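Local structure of potential RNA-dependent RNA polymerase (Human picobirnavirus, 5I62) at residues A[93-98]-A[320-325]; A[267-272]-A[300-305]; A[86-91]-A[182-187]. The protein serves as the RNA-dependent RNA polymerase of a double-stranded RNA virus, synthesising RNA from ribonucleoside triphosphates in both transcription and genome replication. All blocks are in the same frame, centred on the assembly; numbering follows the deposited sequence.

Contact 1: A[93-98]-A[320-325]; sequences DSYYDS and MGSGSG
With CG beside its backbone N and anti to the carbonyl carbon (chi1 -77°), Tyr-95 sends its ring off helix 89-97 toward Ser-322, whose OG is also turned to the side of its own N (chi1 -36°). The second segment is the glycine- and serine-rich loop that leads into helix 327-345, consistent with the motif B loop of the palm in viral RNA polymerases; its neighbour Asp-266 fits the second aspartate of motif A. Tyr-95 OH stands 2.7 Å from Ser-322 OG. Ser-322 OG lies near the plane of the tyrosine ring, at its edge, 3.3 Å from Tyr-95 CE2. Met-320 adds no side-chain contact here, since its thioether leads elsewhere, but its carbonyl does: Met-320 O faces the same ring edge, 3.2 Å from Tyr-95 CE2. One edge of the phenol thus meets two oxygens of the loop. Ser-322 OG is also hydrogen-bonded to Asp-266, so the tyrosine tip, the serine and the acidic group form one polar cluster. Trp-204 of strand 199-205 meets the tyrosine ring at an inclined angle, and a backbone bond joins Tyr-95 to Gly-319. Just past Ser-322 the loop turns at Gly-323, whose phi of 138° suits a glycine, and Ser-324 N closes the turn by bonding to Gly-321 O at 2.9 Å. Within 93-98, Ser-94 O takes two donors from opposite faces of its carbonyl plane: Ser-98 N, and the hydroxyl of the same residue, with Ser-98 OG 2.7 Å from Ser-94 O.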
loop_
_atom_site.group_PDB
_atom_site.type_symbol
_atom_site.label_atom_id
_atom_site.label_comp_id
_atom_site.label_asym_id
_atom_site.label_seq_id
_atom_site.Cartn_x
_atom_site.Cartn_y
_atom_site.Cartn_z
ATOM N N ASP A 93 3.435 -0.629 19.761
ATOM C CA ASP A 93 2.346 -0.525 20.727
ATOM C C ASP A 93 1.028 -0.193 20.036
ATOM O O ASP A 93 -0.024 -0.738 20.384
ATOM C CB ASP A 93 2.651 0.555 21.769
ATOM C CG ASP A 93 3.794 0.182 22.714
ATOM O OD1 ASP A 93 4.167 -1.011 22.786
ATOM O OD2 ASP A 93 4.309 1.105 23.398
ATOM N N SER A 94 1.076 0.722 19.063
ATOM C CA SER A 94 -0.130 1.195 18.381
ATOM C C SER A 94 -0.961 0.048 17.815
ATOM O O SER A 94 -2.193 0.064 17.888
ATOM C CB SER A 94 0.259 2.170 17.269
ATOM O OG SER A 94 -0.891 2.778 16.691
ATOM N N TYR A 95 -0.301 -0.976 17.263
ATOM C CA TYR A 95 -1.044 -2.101 16.704
ATOM C C TYR A 95 -1.814 -2.869 17.768
ATOM O O TYR A 95 -2.852 -3.474 17.469
ATOM C CB TYR A 95 -0.102 -3.047 15.959
ATOM C CG TYR A 95 0.293 -2.518 14.614
ATOM C CD1 TYR A 95 1.317 -1.594 14.481
ATOM C CD2 TYR A 95 -0.412 -2.885 13.482
ATOM C CE1 TYR A 95 1.663 -1.087 13.250
ATOM C CE2 TYR A 95 -0.081 -2.381 12.241
ATOM C CZ TYR A 95 0.954 -1.482 12.133
ATOM O OH TYR A 95 1.279 -0.987 10.896
ATOM N N TYR A 96 -1.292 -2.914 18.991
ATOM C CA TYR A 96 -1.916 -3.664 20.071
ATOM C C TYR A 96 -2.928 -2.817 20.831
ATOM O O TYR A 96 -3.949 -3.329 21.285
ATOM C CB TYR A 96 -0.844 -4.179 21.040
ATOM C CG TYR A 96 0.001 -5.279 20.436
ATOM C CD1 TYR A 96 1.124 -4.979 19.684
ATOM C CD2 TYR A 96 -0.350 -6.615 20.597
ATOM C CE1 TYR A 96 1.896 -5.987 19.105
ATOM C CE2 TYR A 96 0.411 -7.632 20.032
ATOM C CZ TYR A 96 1.526 -7.312 19.286
ATOM O OH TYR A 96 2.276 -8.322 18.719
ATOM N N ASP A 97 -2.649 -1.530 20.974
ATOM C CA ASP A 97 -3.470 -0.671 21.814
ATOM C C ASP A 97 -4.605 0.002 21.048
ATOM O O ASP A 97 -5.619 0.354 21.649
ATOM C CB ASP A 97 -2.577 0.374 22.483
ATOM C CG ASP A 97 -1.572 -0.252 23.446
ATOM O OD1 ASP A 97 -1.839 -1.366 23.958
ATOM O OD2 ASP A 97 -0.496 0.345 23.663
ATOM N N SER A 98 -4.479 0.169 19.734
ATOM C CA SER A 98 -5.482 0.933 19.001
ATOM C C SER A 98 -6.757 0.149 18.711
ATOM O O SER A 98 -7.719 0.738 18.222
ATOM C CB SER A 98 -4.910 1.455 17.680
ATOM O OG SER A 98 -3.770 2.279 17.900
ATOM N N MET A 320 -4.560 -4.903 11.942
ATOM C CA MET A 320 -4.100 -5.546 10.721
ATOM C C MET A 320 -2.583 -5.625 10.693
ATOM O O MET A 320 -1.898 -4.601 10.720
ATOM C CB MET A 320 -4.597 -4.792 9.497
ATOM C CG MET A 320 -3.964 -5.277 8.218
ATOM S SD MET A 320 -4.471 -6.967 7.835
ATOM C CE MET A 320 -6.147 -6.637 7.223
ATOM N N GLY A 321 -2.055 -6.847 10.616
ATOM C CA GLY A 321 -0.623 -7.004 10.438
ATOM C C GLY A 321 -0.244 -6.540 9.048
ATOM O O GLY A 321 -0.395 -7.288 8.081
ATOM N N SER A 322 0.211 -5.291 8.936
ATOM C CA SER A 322 0.531 -4.667 7.655
ATOM C C SER A 322 1.580 -5.476 6.906
ATOM O O SER A 322 2.772 -5.345 7.202
ATOM C CB SER A 322 1.035 -3.235 7.873
ATOM O OG SER A 322 0.351 -2.600 8.952
ATOM N N GLY A 323 1.153 -6.313 5.950
ATOM C CA GLY A 323 2.030 -7.328 5.369
ATOM C C GLY A 323 1.369 -8.680 5.147
ATOM O O GLY A 323 1.917 -9.545 4.452
ATOM N N SER A 324 0.200 -8.885 5.763
ATOM C CA SER A 324 -0.642 -10.038 5.458
ATOM C C SER A 324 -0.967 -10.121 3.972
ATOM O O SER A 324 -1.015 -9.111 3.271
ATOM C CB SER A 324 -1.959 -9.943 6.233
ATOM O OG SER A 324 -2.863 -10.937 5.782
ATOM N N GLY A 325 -1.229 -11.345 3.493
ATOM C CA GLY A 325 -1.732 -11.500 2.137
ATOM C C GLY A 325 -3.120 -10.905 1.939
ATOM O O GLY A 325 -3.532 -10.659 0.798
#

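Contact 2: A[267-272]-A[300-305]; sequences QHFNPT and IKYAIP
Phe-269 and Tyr-302 bury nearly equal areas and carry the whole contact, meeting rim to rim. Their ring planes are only 20° apart, but the centroids are separated by 5.9 Å and neither ring lies over the other, so this is not a stack. Phe-269 uses the CD2-CE2 side of its ring: CE2 lies 3.2 Å from Tyr-302 OH, and CD2 lies 3.6 Å from Tyr-302 CE1. The phenylalanine sits at the centre of an inverse gamma turn, and with CG anti to its N (chi1 -155°) the ring reaches toward the tyrosine. The turn follows a stretch consistent with polymerase motif A and leads into helix 271-284, within the catalytic region of the polymerase. Asn-270 is the N-cap of that helix; its OD1 accepts a weak bond from Thr-272 N at 3.0 Å and another from Cys-273 N. Glu-331 and Val-334 of helix 327-345 pack against Phe-269. Tyr-302 OH is hydrogen-bonded to Asp-330 of the same helix, and Lys-301 NZ makes a salt bridge to that carboxylate. The lysine first passes over the tyrosine, its CG 3.4 Å above the centre of the ring.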
loop_
_atom_site.group_PDB
_atom_site.type_symbol
_atom_site.label_atom_id
_atom_site.label_comp_id
_atom_site.label_asym_id
_atom_site.label_seq_id
_atom_site.Cartn_x
_atom_site.Cartn_y
_atom_site.Cartn_z
ATOM N N GLN A 267 -3.704 -0.145 12.277
ATOM C CA GLN A 267 -3.615 -0.307 13.723
ATOM C C GLN A 267 -4.995 -0.349 14.371
ATOM O O GLN A 267 -5.180 -1.011 15.397
ATOM C CB GLN A 267 -2.780 0.821 14.324
ATOM C CG GLN A 267 -1.290 0.864 13.920
ATOM C CD GLN A 267 -1.023 1.596 12.611
ATOM O OE1 GLN A 267 -1.867 1.631 11.713
ATOM N NE2 GLN A 267 0.158 2.200 12.509
ATOM N N HIS A 268 -5.965 0.354 13.798
ATOM C CA HIS A 268 -7.302 0.437 14.370
ATOM C C HIS A 268 -8.249 -0.608 13.806
ATOM O O HIS A 268 -9.445 -0.584 14.134
ATOM C CB HIS A 268 -7.902 1.829 14.127
ATOM C CG HIS A 268 -7.281 2.919 14.942
ATOM N ND1 HIS A 268 -6.114 3.548 14.575
ATOM C CD2 HIS A 268 -7.680 3.513 16.093
ATOM C CE1 HIS A 268 -5.806 4.464 15.475
ATOM N NE2 HIS A 268 -6.740 4.464 16.406
ATOM N N PHE A 269 -7.766 -1.503 12.942
ATOM C CA PHE A 269 -8.647 -2.473 12.285
ATOM C C PHE A 269 -8.974 -3.561 13.305
ATOM O O PHE A 269 -8.370 -4.633 13.347
ATOM C CB PHE A 269 -7.996 -3.020 11.017
ATOM C CG PHE A 269 -8.976 -3.525 10.001
ATOM C CD1 PHE A 269 -9.653 -2.644 9.162
ATOM C CD2 PHE A 269 -9.230 -4.874 9.890
ATOM C CE1 PHE A 269 -10.566 -3.112 8.226
ATOM C CE2 PHE A 269 -10.156 -5.354 8.962
ATOM C CZ PHE A 269 -10.810 -4.479 8.122
ATOM N N ASN A 270 -9.989 -3.276 14.118
ATOM C CA ASN A 270 -10.259 -3.950 15.383
ATOM C C ASN A 270 -11.169 -5.163 15.155
ATOM O O ASN A 270 -11.586 -5.441 14.038
ATOM C CB ASN A 270 -10.856 -2.926 16.343
ATOM C CG ASN A 270 -12.121 -2.287 15.776
ATOM O OD1 ASN A 270 -12.989 -2.972 15.237
ATOM N ND2 ASN A 270 -12.213 -0.970 15.889
ATOM N N PRO A 271 -11.505 -5.914 16.215
ATOM C CA PRO A 271 -12.314 -7.127 16.019
ATOM C C PRO A 271 -13.698 -6.859 15.457
ATOM O O PRO A 271 -14.283 -7.762 14.862
ATOM C CB PRO A 271 -12.393 -7.732 17.427
ATOM C CG PRO A 271 -11.095 -7.294 18.084
ATOM C CD PRO A 271 -10.913 -5.877 17.576
ATOM N N THR A 272 -14.238 -5.652 15.628
ATOM C CA THR A 272 -15.508 -5.344 14.988
ATOM C C THR A 272 -15.332 -5.274 13.477
ATOM O O THR A 272 -16.083 -5.908 12.726
ATOM C CB THR A 272 -16.065 -4.035 15.557
ATOM O OG1 THR A 272 -16.243 -4.179 16.970
ATOM C CG2 THR A 272 -17.405 -3.705 14.927
ATOM N N ILE A 300 -5.399 -15.160 11.686
ATOM C CA ILE A 300 -3.975 -15.120 12.050
ATOM C C ILE A 300 -3.393 -13.727 11.863
ATOM O O ILE A 300 -2.571 -13.271 12.666
ATOM C CB ILE A 300 -3.185 -16.174 11.244
ATOM C CG1 ILE A 300 -3.581 -17.578 11.694
ATOM C CG2 ILE A 300 -1.673 -15.954 11.348
ATOM C CD1 ILE A 300 -3.101 -18.647 10.742
ATOM N N LYS A 301 -3.798 -13.026 10.801
ATOM C CA LYS A 301 -3.213 -11.717 10.541
ATOM C C LYS A 301 -3.539 -10.714 11.646
ATOM O O LYS A 301 -2.858 -9.687 11.751
ATOM C CB LYS A 301 -3.675 -11.193 9.180
ATOM C CG LYS A 301 -5.195 -10.861 9.145
ATOM C CD LYS A 301 -5.666 -10.355 7.776
ATOM C CE LYS A 301 -5.992 -11.504 6.818
ATOM N NZ LYS A 301 -7.292 -12.173 7.146
ATOM N N TYR A 302 -4.559 -10.993 12.470
ATOM C CA TYR A 302 -4.956 -10.133 13.579
ATOM C C TYR A 302 -4.448 -10.618 14.932
ATOM O O TYR A 302 -4.737 -9.987 15.956
ATOM C CB TYR A 302 -6.485 -10.008 13.620
ATOM C CG TYR A 302 -7.052 -9.527 12.298
ATOM C CD1 TYR A 302 -6.780 -8.245 11.848
ATOM C CD2 TYR A 302 -7.826 -10.364 11.489
ATOM C CE1 TYR A 302 -7.270 -7.790 10.623
ATOM C CE2 TYR A 302 -8.327 -9.909 10.259
ATOM C CZ TYR A 302 -8.034 -8.617 9.842
ATOM O OH TYR A 302 -8.509 -8.117 8.644
ATOM N N ALA A 303 -3.713 -11.732 14.970
ATOM C CA ALA A 303 -3.262 -12.297 16.237
ATOM C C ALA A 303 -1.844 -12.863 16.206
ATOM O O ALA A 303 -1.369 -13.319 17.248
ATOM C CB ALA A 303 -4.228 -13.399 16.701
ATOM N N ILE A 304 -1.165 -12.856 15.063
ATOM C CA ILE A 304 0.133 -13.547 14.950
ATOM C C ILE A 304 1.152 -12.884 15.868
ATOM O O ILE A 304 1.142 -11.644 16.006
ATOM C CB ILE A 304 0.617 -13.553 13.485
ATOM C CG1 ILE A 304 1.823 -14.499 13.287
ATOM C CG2 ILE A 304 0.929 -12.129 12.998
ATOM C CD1 ILE A 304 2.172 -14.715 11.829
ATOM N N PRO A 305 2.008 -13.642 16.571
ATOM C CA PRO A 305 3.043 -13.005 17.391
ATOM C C PRO A 305 3.979 -12.180 16.521
ATOM O O PRO A 305 4.048 -12.359 15.305
ATOM C CB PRO A 305 3.775 -14.196 18.040
ATOM C CG PRO A 305 2.747 -15.327 18.010
ATOM C CD PRO A 305 2.018 -15.117 16.715
#

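Contact 3: A[86-91]-A[182-187]; sequences KERMSD and AVLGWR
The guanidinium of Arg-88 is held between two side chains of the strand: Trp-186 CD1 sits over the centre of one face, 3.6 Å above the plane, while Leu-184 CD2 lies over the opposite face, 4.0 Å from Arg-88 NH1. The indole stands nearly upright on the guanidinium, with planes 80° apart, and presents its edge rather than its face to the cation. Two oxygens occupy the edge of the guanidinium. Gly-185 O accepts from Arg-88 NH2 at 2.9 Å, and although it lies near the guanidinium plane, the donor stands 38° above the carbonyl plane. A water takes a hydrogen bond from Arg-88 NH1 at 2.9 Å and donates one to Leu-184 O at 3.0 Å. Direct and bridged bonds together tie the charged group to consecutive carbonyls and fix its rotation. Arg-88 reaches them with CG beside its backbone N, an extended chi2 and a bend at chi3 (63°). Trp-186 keeps its NE1 for Gln-200, and Met-82 touches both Arg-88 and the tryptophan. Arg-88 immediately precedes helix 89-97, so the contact joins the start of that helix to a sheet probably belonging to the polymerase fingers. Strand 176-189 pairs there antiparallel with strand 199-205, consistent with motif F, where Gly-185 bonds to Val-203, and parallel with strand 306-309, where Leu-184 bonds to Ala-307; helix 17-28 packs on Val-183.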
loop_
_atom_site.group_PDB
_atom_site.type_symbol
_atom_site.label_atom_id
_atom_site.label_comp_id
_atom_site.label_asym_id
_atom_site.label_seq_id
_atom_site.Cartn_x
_atom_site.Cartn_y
_atom_site.Cartn_z
ATOM N N LYS A 86 14.517 1.176 19.777
ATOM C CA LYS A 86 14.148 1.895 20.993
ATOM C C LYS A 86 13.243 3.100 20.711
ATOM O O LYS A 86 12.490 3.512 21.601
ATOM C CB LYS A 86 15.399 2.368 21.732
ATOM C CG LYS A 86 15.964 3.659 21.139
ATOM C CD LYS A 86 17.058 4.277 21.986
ATOM C CE LYS A 86 18.332 4.309 21.266
ATOM N NZ LYS A 86 19.488 4.694 22.118
ATOM N N GLU A 87 13.296 3.677 19.508
ATOM C CA GLU A 87 12.454 4.828 19.174
ATOM C C GLU A 87 11.237 4.465 18.322
ATOM O O GLU A 87 10.540 5.368 17.848
ATOM C CB GLU A 87 13.284 5.900 18.469
ATOM C CG GLU A 87 14.511 6.331 19.255
ATOM C CD GLU A 87 15.533 7.048 18.384
ATOM O OE1 GLU A 87 16.753 6.917 18.658
ATOM O OE2 GLU A 87 15.128 7.735 17.412
ATOM N N ARG A 88 10.974 3.168 18.136
ATOM C CA ARG A 88 9.859 2.665 17.356
ATOM C C ARG A 88 8.888 1.851 18.200
ATOM O O ARG A 88 7.940 1.294 17.650
ATOM C CB ARG A 88 10.373 1.801 16.191
ATOM C CG ARG A 88 11.212 2.566 15.152
ATOM C CD ARG A 88 11.749 1.653 14.063
ATOM N NE ARG A 88 10.678 1.034 13.291
ATOM C CZ ARG A 88 10.788 -0.132 12.659
ATOM N NH1 ARG A 88 11.934 -0.817 12.712
ATOM N NH2 ARG A 88 9.758 -0.618 11.980
ATOM N N MET A 89 9.112 1.747 19.518
ATOM C CA MET A 89 8.280 0.874 20.342
ATOM C C MET A 89 6.840 1.361 20.403
ATOM O O MET A 89 5.914 0.548 20.529
ATOM C CB MET A 89 8.852 0.763 21.756
ATOM C CG MET A 89 10.229 0.115 21.833
ATOM S SD MET A 89 10.289 -1.563 21.157
ATOM C CE MET A 89 8.972 -2.367 22.071
ATOM N N SER A 90 6.637 2.681 20.351
ATOM C CA SER A 90 5.286 3.233 20.302
ATOM C C SER A 90 4.585 2.860 19.005
ATOM O O SER A 90 3.366 2.645 18.988
ATOM C CB SER A 90 5.331 4.751 20.445
ATOM O OG SER A 90 5.543 5.119 21.790
ATOM N N ASP A 91 5.340 2.813 17.905
ATOM C CA ASP A 91 4.780 2.389 16.629
ATOM C C ASP A 91 4.268 0.961 16.714
ATOM O O ASP A 91 3.250 0.626 16.102
ATOM C CB ASP A 91 5.832 2.517 15.531
ATOM C CG ASP A 91 6.309 3.944 15.349
ATOM O OD1 ASP A 91 5.531 4.864 15.687
ATOM O OD2 ASP A 91 7.449 4.142 14.866
ATOM N N ALA A 182 5.437 -13.095 12.865
ATOM C CA ALA A 182 5.846 -12.041 11.952
ATOM C C ALA A 182 7.181 -11.472 12.417
ATOM O O ALA A 182 7.516 -11.504 13.601
ATOM C CB ALA A 182 4.804 -10.919 11.885
ATOM N N VAL A 183 7.945 -10.949 11.479
ATOM C CA VAL A 183 9.193 -10.266 11.798
ATOM C C VAL A 183 8.996 -8.776 11.580
ATOM O O VAL A 183 8.445 -8.363 10.554
ATOM C CB VAL A 183 10.352 -10.808 10.944
ATOM C CG1 VAL A 183 11.566 -9.891 11.037
ATOM C CG2 VAL A 183 10.710 -12.240 11.389
ATOM N N LEU A 184 9.462 -7.965 12.539
ATOM C CA LEU A 184 9.343 -6.510 12.452
ATOM C C LEU A 184 10.189 -5.992 11.298
ATOM O O LEU A 184 11.422 -6.086 11.334
ATOM C CB LEU A 184 9.769 -5.844 13.756
ATOM C CG LEU A 184 9.667 -4.305 13.743
ATOM C CD1 LEU A 184 8.213 -3.832 13.631
ATOM C CD2 LEU A 184 10.335 -3.664 14.953
ATOM N N GLY A 185 9.525 -5.451 10.276
ATOM C CA GLY A 185 10.172 -4.777 9.174
ATOM C C GLY A 185 9.903 -3.275 9.179
ATOM O O GLY A 185 9.240 -2.722 10.057
ATOM N N TRP A 186 10.436 -2.614 8.158
ATOM C CA TRP A 186 10.458 -1.159 8.144
ATOM C C TRP A 186 10.362 -0.649 6.716
ATOM O O TRP A 186 10.914 -1.246 5.796
ATOM C CB TRP A 186 11.729 -0.628 8.819
ATOM C CG TRP A 186 11.887 0.875 8.748
ATOM C CD1 TRP A 186 11.458 1.783 9.668
ATOM C CD2 TRP A 186 12.545 1.620 7.721
ATOM N NE1 TRP A 186 11.792 3.056 9.269
ATOM C CE2 TRP A 186 12.467 2.983 8.079
ATOM C CE3 TRP A 186 13.197 1.269 6.536
ATOM C CZ2 TRP A 186 13.017 3.994 7.293
ATOM C CZ3 TRP A 186 13.746 2.277 5.753
ATOM C CH2 TRP A 186 13.654 3.621 6.138
ATOM N N ARG A 187 9.640 0.460 6.545
ATOM C CA ARG A 187 9.670 1.242 5.316
ATOM C C ARG A 187 9.711 2.714 5.681
ATOM O O ARG A 187 9.008 3.150 6.594
ATOM C CB ARG A 187 8.454 0.992 4.406
ATOM C CG ARG A 187 8.347 -0.424 3.865
ATOM C CD ARG A 187 9.540 -0.793 2.993
ATOM N NE ARG A 187 9.677 0.081 1.833
ATOM C CZ ARG A 187 8.976 -0.057 0.713
ATOM N NH1 ARG A 187 8.076 -1.032 0.610
ATOM N NH2 ARG A 187 9.167 0.780 -0.300
HETATM O O HOH W 1 12.430 -3.241 11.222
#

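From the N terminus, residues 86-91, which lead into helix 89-97, open contact 3, and residues 93-98, on that helix, open contact 1. Contact 3 closes first, at 182-187, while contact 1 is still open, so the two cross. Contact 2, nested within contact 1, runs from 267-272 to 300-305 and joins the turn before helix 271-284 to the loop before strand 306-309; contact 1 closes last, at 320-325. Contact 3 thus ties the residue before helix 89-97 to strand 176-189, and contact 1 the helix to the loop before helix 327-345. Segment 300-305 also touches contacts 1 and 3: Lys-301 O lies 3.2 Å from Gly-321 N, Pro-305 O 2.9 Å from Ala-182 N.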